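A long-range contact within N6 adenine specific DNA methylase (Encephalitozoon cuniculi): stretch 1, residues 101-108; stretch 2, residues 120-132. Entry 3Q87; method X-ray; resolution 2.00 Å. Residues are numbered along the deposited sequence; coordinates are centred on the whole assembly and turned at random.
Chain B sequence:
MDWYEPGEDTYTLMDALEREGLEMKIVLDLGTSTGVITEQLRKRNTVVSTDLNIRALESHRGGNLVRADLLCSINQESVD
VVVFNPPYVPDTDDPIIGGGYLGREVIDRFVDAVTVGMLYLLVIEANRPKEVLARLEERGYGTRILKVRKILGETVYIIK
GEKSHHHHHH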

ATOM      1  N   TYR B 101       2.625 -21.565  13.087  1.00 30.00           N
ATOM      2  CA  TYR B 101       3.719 -21.993  13.946  1.00 30.87           C
ATOM      3  C   TYR B 101       4.485 -20.799  14.520  1.00 32.17           C
ATOM      4  O   TYR B 101       5.034 -19.978  13.781  1.00 25.71           O
ATOM      5  CB  TYR B 101       4.632 -22.950  13.173  1.00 36.31           C
ATOM      6  CG  TYR B 101       5.889 -23.350  13.894  1.00 43.70           C
ATOM      7  CD1 TYR B 101       7.136 -23.040  13.364  1.00 43.20           C
ATOM      8  CD2 TYR B 101       5.837 -24.044  15.102  1.00 37.95           C
ATOM      9  CE1 TYR B 101       8.299 -23.409  14.016  1.00 46.11           C
ATOM     10  CE2 TYR B 101       6.992 -24.415  15.757  1.00 37.76           C
ATOM     11  CZ  TYR B 101       8.221 -24.092  15.210  1.00 43.40           C
ATOM     12  OH  TYR B 101       9.381 -24.443  15.853  1.00 45.33           O
ATOM     13  N   LEU B 102       4.497 -20.703  15.847  1.00 27.57           N
ATOM     14  CA  LEU B 102       5.151 -19.597  16.537  1.00 27.51           C
ATOM     15  C   LEU B 102       4.445 -18.252  16.309  1.00 23.63           C
ATOM     16  O   LEU B 102       4.943 -17.208  16.733  1.00 28.90           O
ATOM     17  CB  LEU B 102       6.622 -19.486  16.115  1.00 28.26           C
ATOM     18  CG  LEU B 102       7.766 -19.992  17.013  1.00 39.73           C
ATOM     19  CD1 LEU B 102       7.429 -19.872  18.494  1.00 42.89           C
ATOM     20  CD2 LEU B 102       8.162 -21.403  16.674  1.00 42.47           C
ATOM     21  N   GLY B 103       3.292 -18.284  15.645  1.00 22.76           N
ATOM     22  CA  GLY B 103       2.611 -17.071  15.211  1.00 19.25           C
ATOM     23  C   GLY B 103       3.420 -16.298  14.182  1.00 23.25           C
ATOM     24  O   GLY B 103       3.176 -15.101  13.950  1.00 20.00           O
ATOM     25  N   ARG B 104       4.364 -16.990  13.544  1.00 17.89           N
ATOM     26  CA  ARG B 104       5.419 -16.354  12.747  1.00 19.66           C
ATOM     27  C   ARG B 104       5.326 -16.544  11.235  1.00 20.44           C
ATOM     28  O   ARG B 104       6.110 -15.964  10.474  1.00 22.08           O
ATOM     29  CB  ARG B 104       6.785 -16.861  13.209  1.00 24.62           C
ATOM     30  CG  ARG B 104       7.317 -16.153  14.429  1.00 23.29           C
ATOM     31  CD  ARG B 104       8.237 -15.038  14.010  1.00 23.29           C
ATOM     32  NE  ARG B 104       9.290 -15.577  13.157  1.00 30.30           N
ATOM     33  CZ  ARG B 104      10.379 -16.191  13.613  1.00 36.49           C
ATOM     34  NH1 ARG B 104      10.571 -16.335  14.918  1.00 34.32           N
ATOM     35  NH2 ARG B 104      11.279 -16.657  12.762  1.00 37.72           N
ATOM     36  N   GLU B 105       4.373 -17.341  10.785  1.00 18.60           N
ATOM     37  CA  GLU B 105       4.312 -17.678   9.370  1.00 22.29           C
ATOM     38  C   GLU B 105       4.109 -16.481   8.434  1.00 21.91           C
ATOM     39  O   GLU B 105       4.731 -16.419   7.373  1.00 19.88           O
ATOM     40  CB  GLU B 105       3.280 -18.784   9.118  1.00 23.99           C
ATOM     41  CG  GLU B 105       3.665 -20.089   9.830  1.00 29.75           C
ATOM     42  CD  GLU B 105       2.844 -21.292   9.394  1.00 41.80           C
ATOM     43  OE1 GLU B 105       2.340 -21.297   8.249  1.00 51.15           O
ATOM     44  OE2 GLU B 105       2.707 -22.245  10.195  1.00 38.13           O
ATOM     45  N   VAL B 106       3.247 -15.538   8.809  1.00 22.23           N
ATOM     46  CA  VAL B 106       3.038 -14.371   7.949  1.00 18.79           C
ATOM     47  C   VAL B 106       4.195 -13.394   8.126  1.00 20.23           C
ATOM     48  O   VAL B 106       4.713 -12.839   7.155  1.00 19.35           O
ATOM     49  CB  VAL B 106       1.671 -13.675   8.198  1.00 20.05           C
ATOM     50  CG1 VAL B 106       1.454 -12.544   7.181  1.00 20.25           C
ATOM     51  CG2 VAL B 106       0.540 -14.673   8.085  1.00 16.04           C
ATOM     52  N   ILE B 107       4.609 -13.197   9.374  1.00 15.23           N
ATOM     53  CA  ILE B 107       5.751 -12.345   9.664  1.00 18.46           C
ATOM     54  C   ILE B 107       6.964 -12.755   8.829  1.00 20.97           C
ATOM     55  O   ILE B 107       7.623 -11.913   8.213  1.00 19.97           O
ATOM     56  CB  ILE B 107       6.121 -12.409  11.160  1.00 22.51           C
ATOM     57  CG1 ILE B 107       5.078 -11.667  11.988  1.00 19.00           C
ATOM     58  CG2 ILE B 107       7.539 -11.843  11.402  1.00 19.04           C
ATOM     59  CD1 ILE B 107       5.014 -12.120  13.449  1.00 21.30           C
ATOM     60  N   ASP B 108       7.243 -14.055   8.814  1.00 19.99           N
ATOM     61  CA  ASP B 108       8.401 -14.603   8.119  1.00 24.26           C
ATOM     62  C   ASP B 108       8.259 -14.420   6.615  1.00 21.58           C
ATOM     63  O   ASP B 108       9.234 -14.125   5.928  1.00 19.54           O
ATOM     64  CB  ASP B 108       8.580 -16.094   8.452  1.00 20.97           C
ATOM     65  CG  ASP B 108       9.146 -16.322   9.846  1.00 40.24           C
ATOM     66  OD1 ASP B 108       9.549 -15.329  10.492  1.00 31.17           O
ATOM     67  OD2 ASP B 108       9.203 -17.498  10.291  1.00 40.85           O
TER
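Stretch 2 (120-132) YLLVIEANRPKEV

A single buried arginine, Arg104, organises this contact, and one of its nitrogens does double duty. Arg104 NH1 donates to the backbone oxygen Asn127 O at 2.8 Å and to Glu131 OE1 at 2.9 Å, the second bond being part of a salt bridge. Both acceptors lie at the edge of the guanidinium, near its plane, and both N-H...O angles are close to 165°, so the two hydrogens of NH1 are each well aimed. The rest of the group is held from its own stretch: Arg104 NE reaches Asp108 OD1 at 2.7 Å in a second salt bridge, supplemented by weak bonds from NH2 to the same carboxylate. Arginine is thus fixed from one side by an acid four residues on, and offers NH1 to the other stretch.

Stretch 2 comes to this site as a strand, 120-124, turns through a short 3-10 segment, 125-127, and leaves as a helix that starts at 129, with Arg128 in the N-cap position. Arg128 takes a positive phi of 67°. Stretch 1 meets it with a segment that runs on into a helix containing residues 105-108. The backbones come nearest at Leu102 and Asn127, with Leu102 CA and Asn127 CA 5.4 Å apart. There Asn127 CA makes a CA-H...O contact with Leu102 O at 3.4 Å.

Close packing at this point leaves little room beside Gly103. Its phi of 65° by itself favours glycine, and a CB in the ideal position would point toward stretch 2 and run into the end of the Asn127 side chain.

Ile107, in the helix of stretch 1, supplies the apolar part. Its CA-to-CB bond points toward stretch 2, and its side chain meets both the strand and the helix there: Ile107 CG2 lies 4.3 Å from Leu121 CD2 and 4.2 Å from Val132 CG1, while Ile107 CD1 lies 4.2 Å from Val123 CG2. Val132 also borders the arginine, with Val132 CG2 3.8 Å from Arg104 CD, so the aliphatic stem of Arg104 joins the apolar packing while its tip serves the polar bonds.

Leu102 covers the more open side. Its CD1 sits 3.5 Å from Ala126 O and over one face of the Arg128 guanidinium, and its CD2 is 3.9 Å from Arg128 NH1.

The rule to read here is a division by position: a charged residue satisfies a turn carbonyl and a helix acid together, and an isoleucine three residues later fills the space between strand and helix.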

ATOM      1  N   TYR B 120       8.182  -0.461   9.937  1.00 18.54           N
ATOM      2  CA  TYR B 120       7.806  -0.559  11.350  1.00 13.70           C
ATOM      3  C   TYR B 120       6.951  -1.816  11.488  1.00 22.32           C
ATOM      4  O   TYR B 120       5.914  -1.940  10.831  1.00 19.79           O
ATOM      5  CB  TYR B 120       7.019   0.677  11.780  1.00 11.81           C
ATOM      6  CG  TYR B 120       7.822   1.959  11.703  1.00 21.41           C
ATOM      7  CD1 TYR B 120       8.608   2.373  12.770  1.00 24.10           C
ATOM      8  CD2 TYR B 120       7.817   2.742  10.552  1.00 20.77           C
ATOM      9  CE1 TYR B 120       9.356   3.554  12.699  1.00 26.39           C
ATOM     10  CE2 TYR B 120       8.561   3.917  10.472  1.00 21.40           C
ATOM     11  CZ  TYR B 120       9.327   4.316  11.550  1.00 26.24           C
ATOM     12  OH  TYR B 120      10.067   5.476  11.472  1.00 31.02           O
ATOM     13  N   LEU B 121       7.398  -2.755  12.315  1.00 15.70           N
ATOM     14  CA  LEU B 121       6.726  -4.046  12.446  1.00 14.88           C
ATOM     15  C   LEU B 121       6.382  -4.323  13.906  1.00 21.18           C
ATOM     16  O   LEU B 121       7.202  -4.103  14.782  1.00 22.26           O
ATOM     17  CB  LEU B 121       7.617  -5.161  11.904  1.00 14.90           C
ATOM     18  CG  LEU B 121       7.116  -6.600  12.044  1.00 19.69           C
ATOM     19  CD1 LEU B 121       5.878  -6.838  11.166  1.00 15.55           C
ATOM     20  CD2 LEU B 121       8.235  -7.572  11.658  1.00 23.38           C
ATOM     21  N   LEU B 122       5.168  -4.800  14.164  1.00 19.47           N
ATOM     22  CA  LEU B 122       4.778  -5.165  15.515  1.00 19.16           C
ATOM     23  C   LEU B 122       4.858  -6.672  15.682  1.00 22.21           C
ATOM     24  O   LEU B 122       4.445  -7.427  14.811  1.00 16.89           O
ATOM     25  CB  LEU B 122       3.363  -4.671  15.852  1.00 19.55           C
ATOM     26  CG  LEU B 122       2.875  -4.990  17.281  1.00 14.13           C
ATOM     27  CD1 LEU B 122       1.820  -3.997  17.711  1.00 15.55           C
ATOM     28  CD2 LEU B 122       2.336  -6.419  17.424  1.00 18.24           C
ATOM     29  N   VAL B 123       5.394  -7.099  16.820  1.00 18.04           N
ATOM     30  CA  VAL B 123       5.543  -8.501  17.113  1.00 17.57           C
ATOM     31  C   VAL B 123       5.222  -8.692  18.599  1.00 19.17           C
ATOM     32  O   VAL B 123       5.227  -7.733  19.345  1.00 17.14           O
ATOM     33  CB  VAL B 123       6.979  -8.956  16.796  1.00 24.98           C
ATOM     34  CG1 VAL B 123       7.277 -10.243  17.485  1.00 36.17           C
ATOM     35  CG2 VAL B 123       7.188  -9.079  15.282  1.00 23.11           C
ATOM     36  N   ILE B 124       4.906  -9.912  19.015  1.00 20.38           N
ATOM     37  CA  ILE B 124       4.738 -10.192  20.437  1.00 25.90           C
ATOM     38  C   ILE B 124       5.814 -11.163  20.930  1.00 26.95           C
ATOM     39  O   ILE B 124       6.503 -11.784  20.136  1.00 18.81           O
ATOM     40  CB  ILE B 124       3.330 -10.734  20.762  1.00 27.86           C
ATOM     41  CG1 ILE B 124       3.083 -12.054  20.035  1.00 25.07           C
ATOM     42  CG2 ILE B 124       2.265  -9.694  20.409  1.00 26.14           C
ATOM     43  CD1 ILE B 124       1.818 -12.764  20.494  1.00 31.66           C
ATOM     44  N   GLU B 125       5.956 -11.282  22.247  1.00 34.33           N
ATOM     45  CA  GLU B 125       7.020 -12.092  22.828  1.00 29.59           C
ATOM     46  C   GLU B 125       7.008 -13.516  22.275  1.00 39.09           C
ATOM     47  O   GLU B 125       8.062 -14.107  22.017  1.00 32.43           O
ATOM     48  CB  GLU B 125       6.897 -12.109  24.352  1.00 37.53           C
ATOM     49  CG  GLU B 125       8.148 -12.558  25.085  1.00 38.47           C
ATOM     50  CD  GLU B 125       8.083 -12.221  26.568  1.00 49.88           C
ATOM     51  OE1 GLU B 125       8.387 -11.062  26.937  1.00 53.60           O
ATOM     52  OE2 GLU B 125       7.719 -13.111  27.365  1.00 40.68           O
ATOM     53  N   ALA B 126       5.815 -14.061  22.075  1.00 29.87           N
ATOM     54  CA  ALA B 126       5.697 -15.437  21.601  1.00 28.87           C
ATOM     55  C   ALA B 126       6.273 -15.657  20.194  1.00 32.70           C
ATOM     56  O   ALA B 126       6.635 -16.782  19.834  1.00 24.21           O
ATOM     57  CB  ALA B 126       4.258 -15.906  21.679  1.00 28.73           C
ATOM     58  N   ASN B 127       6.370 -14.592  19.405  1.00 22.75           N
ATOM     59  CA  ASN B 127       6.920 -14.711  18.057  1.00 28.57           C
ATOM     60  C   ASN B 127       8.435 -14.891  18.038  1.00 24.62           C
ATOM     61  O   ASN B 127       9.014 -15.183  16.992  1.00 30.06           O
ATOM     62  CB  ASN B 127       6.544 -13.494  17.206  1.00 25.92           C
ATOM     63  CG  ASN B 127       5.049 -13.297  17.107  1.00 19.61           C
ATOM     64  OD1 ASN B 127       4.290 -14.259  17.090  1.00 24.86           O
ATOM     65  ND2 ASN B 127       4.619 -12.051  17.035  1.00 16.45           N
ATOM     66  N   ARG B 128       9.065 -14.704  19.196  1.00 36.21           N
ATOM     67  CA  ARG B 128      10.521 -14.732  19.339  1.00 28.99           C
ATOM     68  C   ARG B 128      11.153 -13.561  18.609  1.00 28.38           C
ATOM     69  O   ARG B 128      11.748 -13.732  17.550  1.00 33.29           O
ATOM     70  CB  ARG B 128      11.100 -16.066  18.871  1.00 29.20           C
ATOM     71  CG  ARG B 128      10.776 -17.220  19.816  1.00 45.31           C
ATOM     72  CD  ARG B 128      11.226 -18.572  19.250  1.00 56.14           C
ATOM     73  NE  ARG B 128      11.042 -19.669  20.202  1.00 56.78           N
ATOM     74  CZ  ARG B 128      11.176 -20.959  19.894  1.00 70.57           C
ATOM     75  NH1 ARG B 128      11.494 -21.322  18.654  1.00 60.33           N
ATOM     76  NH2 ARG B 128      10.991 -21.889  20.827  1.00 58.84           N
ATOM     77  N   PRO B 129      11.019 -12.356  19.188  1.00 24.55           N
ATOM     78  CA  PRO B 129      11.384 -11.080  18.569  1.00 27.52           C
ATOM     79  C   PRO B 129      12.816 -11.078  18.077  1.00 31.46           C
ATOM     80  O   PRO B 129      13.128 -10.441  17.063  1.00 29.16           O
ATOM     81  CB  PRO B 129      11.223 -10.075  19.714  1.00 26.06           C
ATOM     82  CG  PRO B 129      10.265 -10.704  20.640  1.00 34.02           C
ATOM     83  CD  PRO B 129      10.509 -12.179  20.556  1.00 34.70           C
ATOM     84  N   LYS B 130      13.686 -11.786  18.792  1.00 38.07           N
ATOM     85  CA  LYS B 130      15.098 -11.830  18.438  1.00 26.26           C
ATOM     86  C   LYS B 130      15.330 -12.560  17.124  1.00 23.34           C
ATOM     87  O   LYS B 130      16.169 -12.157  16.337  1.00 29.94           O
ATOM     88  CB  LYS B 130      15.913 -12.474  19.560  1.00 40.56           C
ATOM     89  CG  LYS B 130      16.004 -11.612  20.798  1.00 40.90           C
ATOM     90  CD  LYS B 130      17.003 -12.170  21.798  1.00 56.43           C
ATOM     91  CE  LYS B 130      17.088 -11.278  23.029  1.00 52.72           C
ATOM     92  NZ  LYS B 130      18.277 -11.603  23.862  1.00 45.76           N
ATOM     93  N   GLU B 131      14.592 -13.639  16.889  1.00 22.23           N
ATOM     94  CA  GLU B 131      14.673 -14.328  15.607  1.00 30.10           C
ATOM     95  C   GLU B 131      14.162 -13.428  14.477  1.00 32.81           C
ATOM     96  O   GLU B 131      14.645 -13.498  13.348  1.00 27.17           O
ATOM     97  CB  GLU B 131      13.887 -15.638  15.640  1.00 28.29           C
ATOM     98  CG  GLU B 131      14.444 -16.672  16.598  1.00 44.58           C
ATOM     99  CD  GLU B 131      13.676 -17.987  16.559  1.00 60.99           C
ATOM    100  OE1 GLU B 131      12.768 -18.133  15.708  1.00 53.46           O
ATOM    101  OE2 GLU B 131      13.983 -18.875  17.384  1.00 62.59           O
ATOM    102  N   VAL B 132      13.183 -12.582  14.783  1.00 28.45           N
ATOM    103  CA  VAL B 132      12.676 -11.641  13.796  1.00 28.96           C
ATOM    104  C   VAL B 132      13.747 -10.602  13.472  1.00 23.43           C
ATOM    105  O   VAL B 132      14.026 -10.329  12.310  1.00 24.32           O
ATOM    106  CB  VAL B 132      11.366 -10.932  14.263  1.00 29.21           C
ATOM    107  CG1 VAL B 132      10.848  -9.982  13.159  1.00 21.20           C
ATOM    108  CG2 VAL B 132      10.295 -11.958  14.648  1.00 21.67           C
TER